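PDB 5JBD: inactive glucansucrase from Lactobacillus reuteri, which belongs to glycoside hydrolase family 70, built around a TIM-barrel-type domain, and carries a bound calcium ion. Local coordinates for residues D274-I288 / H738-N751. Residues are numbered along the deposited sequence; the frame is centred on the assembly and turned at random.
Sequences DGNFDGFRVDAADNI and HKAGLKVQEDIVMN. With CA (calcium ion), chain C.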
loop_
_atom_site.group_PDB
_atom_site.type_symbol
_atom_site.label_atom_id
_atom_site.label_comp_id
_atom_site.label_asym_id
_atom_site.label_seq_id
_atom_site.Cartn_x
_atom_site.Cartn_y
_atom_site.Cartn_z
ATOM N N ASP A 274 -19.602 -13.443 -15.363
ATOM C CA ASP A 274 -19.783 -12.001 -15.223
ATOM C C ASP A 274 -18.909 -11.403 -14.094
ATOM O O ASP A 274 -19.049 -10.230 -13.766
ATOM C CB ASP A 274 -21.268 -11.685 -14.989
ATOM C CG ASP A 274 -21.579 -10.193 -15.098
ATOM O OD1 ASP A 274 -21.154 -9.560 -16.080
ATOM O OD2 ASP A 274 -22.226 -9.632 -14.191
ATOM N N GLY A 275 -17.990 -12.194 -13.543
ATOM C CA GLY A 275 -17.161 -11.786 -12.418
ATOM C C GLY A 275 -15.852 -11.164 -12.861
ATOM O O GLY A 275 -14.782 -11.650 -12.512
ATOM N N ASN A 276 -15.960 -10.061 -13.594
ATOM C CA ASN A 276 -14.833 -9.392 -14.210
ATOM C C ASN A 276 -14.771 -7.944 -13.720
ATOM O O ASN A 276 -15.802 -7.271 -13.670
ATOM C CB ASN A 276 -15.048 -9.416 -15.737
ATOM C CG ASN A 276 -15.421 -10.816 -16.277
ATOM O OD1 ASN A 276 -14.657 -11.774 -16.179
ATOM N ND2 ASN A 276 -16.611 -10.923 -16.859
ATOM N N PHE A 277 -13.580 -7.464 -13.352
ATOM C CA PHE A 277 -13.417 -6.074 -12.964
ATOM C C PHE A 277 -13.638 -5.148 -14.183
ATOM O O PHE A 277 -13.341 -5.530 -15.324
ATOM C CB PHE A 277 -12.048 -5.838 -12.327
ATOM C CG PHE A 277 -11.896 -6.470 -10.968
ATOM C CD1 PHE A 277 -12.565 -5.947 -9.863
ATOM C CD2 PHE A 277 -11.086 -7.582 -10.779
ATOM C CE1 PHE A 277 -12.430 -6.532 -8.603
ATOM C CE2 PHE A 277 -10.946 -8.166 -9.525
ATOM C CZ PHE A 277 -11.617 -7.640 -8.433
ATOM N N ASP A 278 -14.179 -3.959 -13.913
ATOM C CA ASP A 278 -14.513 -2.949 -14.913
ATOM C C ASP A 278 -13.430 -1.885 -15.071
ATOM O O ASP A 278 -13.351 -1.216 -16.111
ATOM C CB ASP A 278 -15.820 -2.268 -14.527
ATOM C CG ASP A 278 -16.969 -3.247 -14.441
ATOM O OD1 ASP A 278 -17.398 -3.753 -15.505
ATOM O OD2 ASP A 278 -17.412 -3.550 -13.303
ATOM N N GLY A 279 -12.614 -1.710 -14.041
ATOM C CA GLY A 279 -11.566 -0.709 -14.054
ATOM C C GLY A 279 -10.671 -0.845 -12.849
ATOM O O GLY A 279 -10.769 -1.842 -12.122
ATOM N N PHE A 280 -9.803 0.146 -12.643
ATOM C CA PHE A 280 -8.785 0.077 -11.593
ATOM C C PHE A 280 -8.706 1.277 -10.671
ATOM O O PHE A 280 -8.908 2.432 -11.083
ATOM C CB PHE A 280 -7.411 -0.120 -12.224
ATOM C CG PHE A 280 -7.318 -1.347 -13.071
ATOM C CD1 PHE A 280 -7.357 -2.612 -12.479
ATOM C CD2 PHE A 280 -7.206 -1.260 -14.454
ATOM C CE1 PHE A 280 -7.276 -3.758 -13.251
ATOM C CE2 PHE A 280 -7.122 -2.412 -15.229
ATOM C CZ PHE A 280 -7.156 -3.658 -14.632
ATOM N N ARG A 281 -8.404 0.986 -9.408
ATOM C CA ARG A 281 -7.844 1.951 -8.489
ATOM C C ARG A 281 -6.343 1.702 -8.531
ATOM O O ARG A 281 -5.896 0.605 -8.202
ATOM C CB ARG A 281 -8.440 1.762 -7.087
ATOM C CG ARG A 281 -7.963 2.738 -6.031
ATOM C CD ARG A 281 -6.654 2.308 -5.388
ATOM N NE ARG A 281 -6.318 3.062 -4.178
ATOM C CZ ARG A 281 -5.219 2.860 -3.446
ATOM N NH1 ARG A 281 -4.337 1.932 -3.793
ATOM N NH2 ARG A 281 -5.014 3.569 -2.346
ATOM N N VAL A 282 -5.560 2.696 -8.947
ATOM C CA VAL A 282 -4.139 2.484 -9.213
ATOM C C VAL A 282 -3.285 2.863 -7.999
ATOM O O VAL A 282 -3.101 4.052 -7.689
ATOM C CB VAL A 282 -3.680 3.230 -10.477
ATOM C CG1 VAL A 282 -2.221 2.914 -10.775
ATOM C CG2 VAL A 282 -4.565 2.852 -11.663
ATOM N N ASP A 283 -2.788 1.841 -7.299
ATOM C CA ASP A 283 -1.984 2.040 -6.093
ATOM C C ASP A 283 -0.634 2.658 -6.419
ATOM O O ASP A 283 0.011 2.280 -7.413
ATOM C CB ASP A 283 -1.743 0.695 -5.404
ATOM C CG ASP A 283 -0.999 0.834 -4.082
ATOM O OD1 ASP A 283 -1.530 1.488 -3.151
ATOM O OD2 ASP A 283 0.109 0.283 -3.990
ATOM N N ALA A 284 -0.207 3.621 -5.606
ATOM C CA ALA A 284 1.150 4.202 -5.708
ATOM C C ALA A 284 1.460 4.782 -7.090
ATOM O O ALA A 284 2.573 4.649 -7.628
ATOM C CB ALA A 284 2.196 3.148 -5.305
ATOM N N ALA A 285 0.462 5.427 -7.685
ATOM C CA ALA A 285 0.610 5.983 -9.043
ATOM C C ALA A 285 1.678 7.067 -9.143
ATOM O O ALA A 285 2.151 7.324 -10.250
ATOM C CB ALA A 285 -0.710 6.513 -9.559
ATOM N N ASP A 286 2.087 7.656 -8.011
ATOM C CA ASP A 286 3.193 8.615 -7.992
ATOM C C ASP A 286 4.577 7.982 -7.839
ATOM O O ASP A 286 5.573 8.701 -7.839
ATOM C CB ASP A 286 3.045 9.673 -6.862
ATOM C CG ASP A 286 1.692 10.433 -6.884
ATOM O OD1 ASP A 286 0.992 10.418 -7.912
ATOM O OD2 ASP A 286 1.368 11.061 -5.841
ATOM N N ASN A 287 4.653 6.660 -7.672
ATOM C CA ASN A 287 5.913 6.007 -7.309
ATOM C C ASN A 287 6.345 4.928 -8.310
ATOM O O ASN A 287 7.195 4.108 -8.000
ATOM C CB ASN A 287 5.770 5.408 -5.913
ATOM C CG ASN A 287 5.159 6.383 -4.925
ATOM O OD1 ASN A 287 4.020 6.201 -4.526
ATOM N ND2 ASN A 287 5.896 7.434 -4.552
ATOM N N ILE A 288 5.753 4.968 -9.502
ATOM C CA ILE A 288 6.015 4.021 -10.573
ATOM C C ILE A 288 6.270 4.822 -11.855
ATOM O O ILE A 288 5.704 5.892 -12.027
ATOM C CB ILE A 288 4.840 3.032 -10.758
ATOM C CG1 ILE A 288 3.528 3.760 -11.115
ATOM C CG2 ILE A 288 4.651 2.195 -9.499
ATOM C CD1 ILE A 288 2.281 2.888 -11.072
ATOM N N HIS A 738 -22.656 -6.322 -10.087
ATOM C CA HIS A 738 -23.101 -6.020 -11.446
ATOM C C HIS A 738 -24.617 -6.141 -11.583
ATOM O O HIS A 738 -25.246 -5.275 -12.175
ATOM C CB HIS A 738 -22.437 -6.944 -12.476
ATOM C CG HIS A 738 -21.025 -6.579 -12.804
ATOM N ND1 HIS A 738 -20.146 -7.483 -13.352
ATOM C CD2 HIS A 738 -20.345 -5.411 -12.690
ATOM C CE1 HIS A 738 -18.980 -6.898 -13.541
ATOM N NE2 HIS A 738 -19.070 -5.643 -13.139
ATOM N N LYS A 739 -25.191 -7.197 -11.005
ATOM C CA LYS A 739 -26.652 -7.418 -11.025
ATOM C C LYS A 739 -27.418 -6.239 -10.375
ATOM O O LYS A 739 -28.471 -5.794 -10.872
ATOM C CB LYS A 739 -26.974 -8.750 -10.325
ATOM C CG LYS A 739 -28.365 -9.335 -10.574
ATOM C CD LYS A 739 -28.434 -10.778 -10.047
ATOM C CE LYS A 739 -29.612 -11.597 -10.576
ATOM N NZ LYS A 739 -30.851 -10.794 -10.816
ATOM N N ALA A 740 -26.846 -5.700 -9.301
ATOM C CA ALA A 740 -27.398 -4.525 -8.618
ATOM C C ALA A 740 -27.174 -3.187 -9.346
ATOM O O ALA A 740 -27.678 -2.161 -8.900
ATOM C CB ALA A 740 -26.836 -4.456 -7.209
ATOM N N GLY A 741 -26.400 -3.190 -10.441
ATOM C CA GLY A 741 -26.208 -2.017 -11.296
ATOM C C GLY A 741 -24.913 -1.248 -11.056
ATOM O O GLY A 741 -24.747 -0.177 -11.604
ATOM N N LEU A 742 -24.004 -1.788 -10.243
ATOM C CA LEU A 742 -22.711 -1.141 -9.956
ATOM C C LEU A 742 -21.646 -1.589 -10.938
ATOM O O LEU A 742 -21.770 -2.652 -11.570
ATOM C CB LEU A 742 -22.214 -1.501 -8.540
ATOM C CG LEU A 742 -22.847 -0.716 -7.386
ATOM C CD1 LEU A 742 -24.301 -1.092 -7.198
ATOM C CD2 LEU A 742 -22.069 -0.897 -6.087
ATOM N N LYS A 743 -20.587 -0.795 -11.033
ATOM C CA LYS A 743 -19.334 -1.223 -11.646
ATOM C C LYS A 743 -18.335 -1.420 -10.531
ATOM O O LYS A 743 -18.491 -0.845 -9.448
ATOM C CB LYS A 743 -18.819 -0.186 -12.649
ATOM C CG LYS A 743 -19.772 0.067 -13.825
ATOM C CD LYS A 743 -19.901 -1.142 -14.733
ATOM C CE LYS A 743 -20.691 -0.785 -15.991
ATOM N NZ LYS A 743 -22.129 -1.026 -15.791
ATOM N N VAL A 744 -17.324 -2.247 -10.792
ATOM C CA VAL A 744 -16.381 -2.683 -9.767
ATOM C C VAL A 744 -14.935 -2.453 -10.209
ATOM O O VAL A 744 -14.550 -2.856 -11.312
ATOM C CB VAL A 744 -16.574 -4.189 -9.460
ATOM C CG1 VAL A 744 -15.815 -4.584 -8.195
ATOM C CG2 VAL A 744 -18.054 -4.546 -9.328
ATOM N N GLN A 745 -14.125 -1.854 -9.340
ATOM C CA GLN A 745 -12.696 -1.654 -9.612
ATOM C C GLN A 745 -11.829 -2.499 -8.699
ATOM O O GLN A 745 -12.188 -2.759 -7.555
ATOM C CB GLN A 745 -12.297 -0.186 -9.467
ATOM C CG GLN A 745 -12.962 0.738 -10.484
ATOM C CD GLN A 745 -14.381 1.164 -10.115
ATOM O OE1 GLN A 745 -14.697 1.383 -8.942
ATOM N NE2 GLN A 745 -15.249 1.267 -11.120
ATOM N N GLU A 746 -10.683 -2.933 -9.212
ATOM C CA GLU A 746 -9.686 -3.641 -8.398
ATOM C C GLU A 746 -8.525 -2.710 -8.147
ATOM O O GLU A 746 -8.112 -1.952 -9.025
ATOM C CB GLU A 746 -9.185 -4.928 -9.093
ATOM C CG GLU A 746 -7.973 -5.618 -8.460
ATOM C CD GLU A 746 -8.178 -6.148 -7.037
ATOM O OE1 GLU A 746 -9.028 -5.614 -6.268
ATOM O OE2 GLU A 746 -7.435 -7.096 -6.671
ATOM N N ASP A 747 -8.031 -2.767 -6.923
ATOM C CA ASP A 747 -6.813 -2.105 -6.504
ATOM C C ASP A 747 -5.650 -2.845 -7.148
ATOM O O ASP A 747 -5.333 -3.962 -6.741
ATOM C CB ASP A 747 -6.715 -2.179 -4.968
ATOM C CG ASP A 747 -5.926 -1.048 -4.358
ATOM O OD1 ASP A 747 -4.918 -0.639 -4.961
ATOM O OD2 ASP A 747 -6.329 -0.573 -3.253
ATOM N N ILE A 748 -5.029 -2.234 -8.151
ATOM C CA ILE A 748 -3.916 -2.858 -8.892
ATOM C C ILE A 748 -2.622 -2.267 -8.350
ATOM O O ILE A 748 -2.531 -1.054 -8.161
ATOM C CB ILE A 748 -4.052 -2.738 -10.438
ATOM C CG1 ILE A 748 -2.964 -3.573 -11.141
ATOM C CG2 ILE A 748 -4.029 -1.280 -10.925
ATOM C CD1 ILE A 748 -3.134 -3.663 -12.637
ATOM N N VAL A 749 -1.636 -3.138 -8.106
ATOM C CA VAL A 749 -0.467 -2.798 -7.288
ATOM C C VAL A 749 0.820 -3.115 -8.042
ATOM O O VAL A 749 1.393 -4.195 -7.875
ATOM C CB VAL A 749 -0.488 -3.567 -5.952
ATOM C CG1 VAL A 749 0.671 -3.138 -5.045
ATOM C CG2 VAL A 749 -1.825 -3.352 -5.252
ATOM N N MET A 750 1.268 -2.160 -8.869
ATOM C CA MET A 750 2.480 -2.328 -9.692
ATOM C C MET A 750 3.780 -1.928 -9.001
ATOM O O MET A 750 4.852 -2.212 -9.533
ATOM C CB MET A 750 2.354 -1.567 -11.021
ATOM C CG MET A 750 1.351 -2.181 -11.991
ATOM S SD MET A 750 1.082 -1.249 -13.526
ATOM C CE MET A 750 -0.146 -0.048 -12.967
ATOM N N ASN A 751 3.723 -1.298 -7.828
ATOM C CA ASN A 751 4.941 -0.718 -7.277
ATOM C C ASN A 751 5.888 -1.753 -6.692
ATOM O O ASN A 751 7.092 -1.662 -6.933
ATOM C CB ASN A 751 4.675 0.330 -6.218
ATOM C CG ASN A 751 5.964 0.935 -5.678
ATOM O OD1 ASN A 751 6.705 1.633 -6.397
ATOM N ND2 ASN A 751 6.258 0.650 -4.416
HETATM CA CA CA C . 8.603 2.230 -7.495
HETATM O O HOH W 1 1.385 -0.076 -6.565
HETATM O O HOH W 2 -0.238 0.165 -9.365
HETATM O O HOH W 3 7.885 0.377 -8.857
#
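Asp278 OD2 is gripped by two donors: His738 NE2 meets its syn lone pair at 2.7 Å, in the imidazole plane, and Val744 N takes its anti lone pair at 2.8 Å. A carboxylate suits this place: its probably charged oxygen serves ring and backbone N-H together. His738 ND1 is shared by Asp274 O and Asp274 OD2, the latter reached from above its carboxylate plane, so both ring nitrogens donate and the imidazole's rotation is fixed.

Beyond, strands 279-282 and 743-748 pair in parallel within the barrel sheet, as in Ile748 N to Arg281 O, 3.0 Å. Glu746 CB sits over the Phe277 ring, 3.4 Å from its centroid, a CH-pi contact. Ile748 CG2 meets Phe280 CB and Val282 CG2; its CD1 lies over one Phe280 face, toward the rim.

With CG anti to the backbone N in both (chi1 -178° and -153°), Arg281 and Asp747 run side by side. Arg281 NH1 bridges Asp283 OD1 (anti lone pair, near the guanidinium plane) and Asp747 OD1 (syn side, 29° off it), each at 2.9 Å; Tyr707 OH hydrogen-bonds to Asp747 OD2. Asn287 O and Asn751 OD1 bind calcium with Glu237 and Asp243. The shared arginine probably offsets repulsion between the two buried aspartates, and calcium joins the loops following both strands.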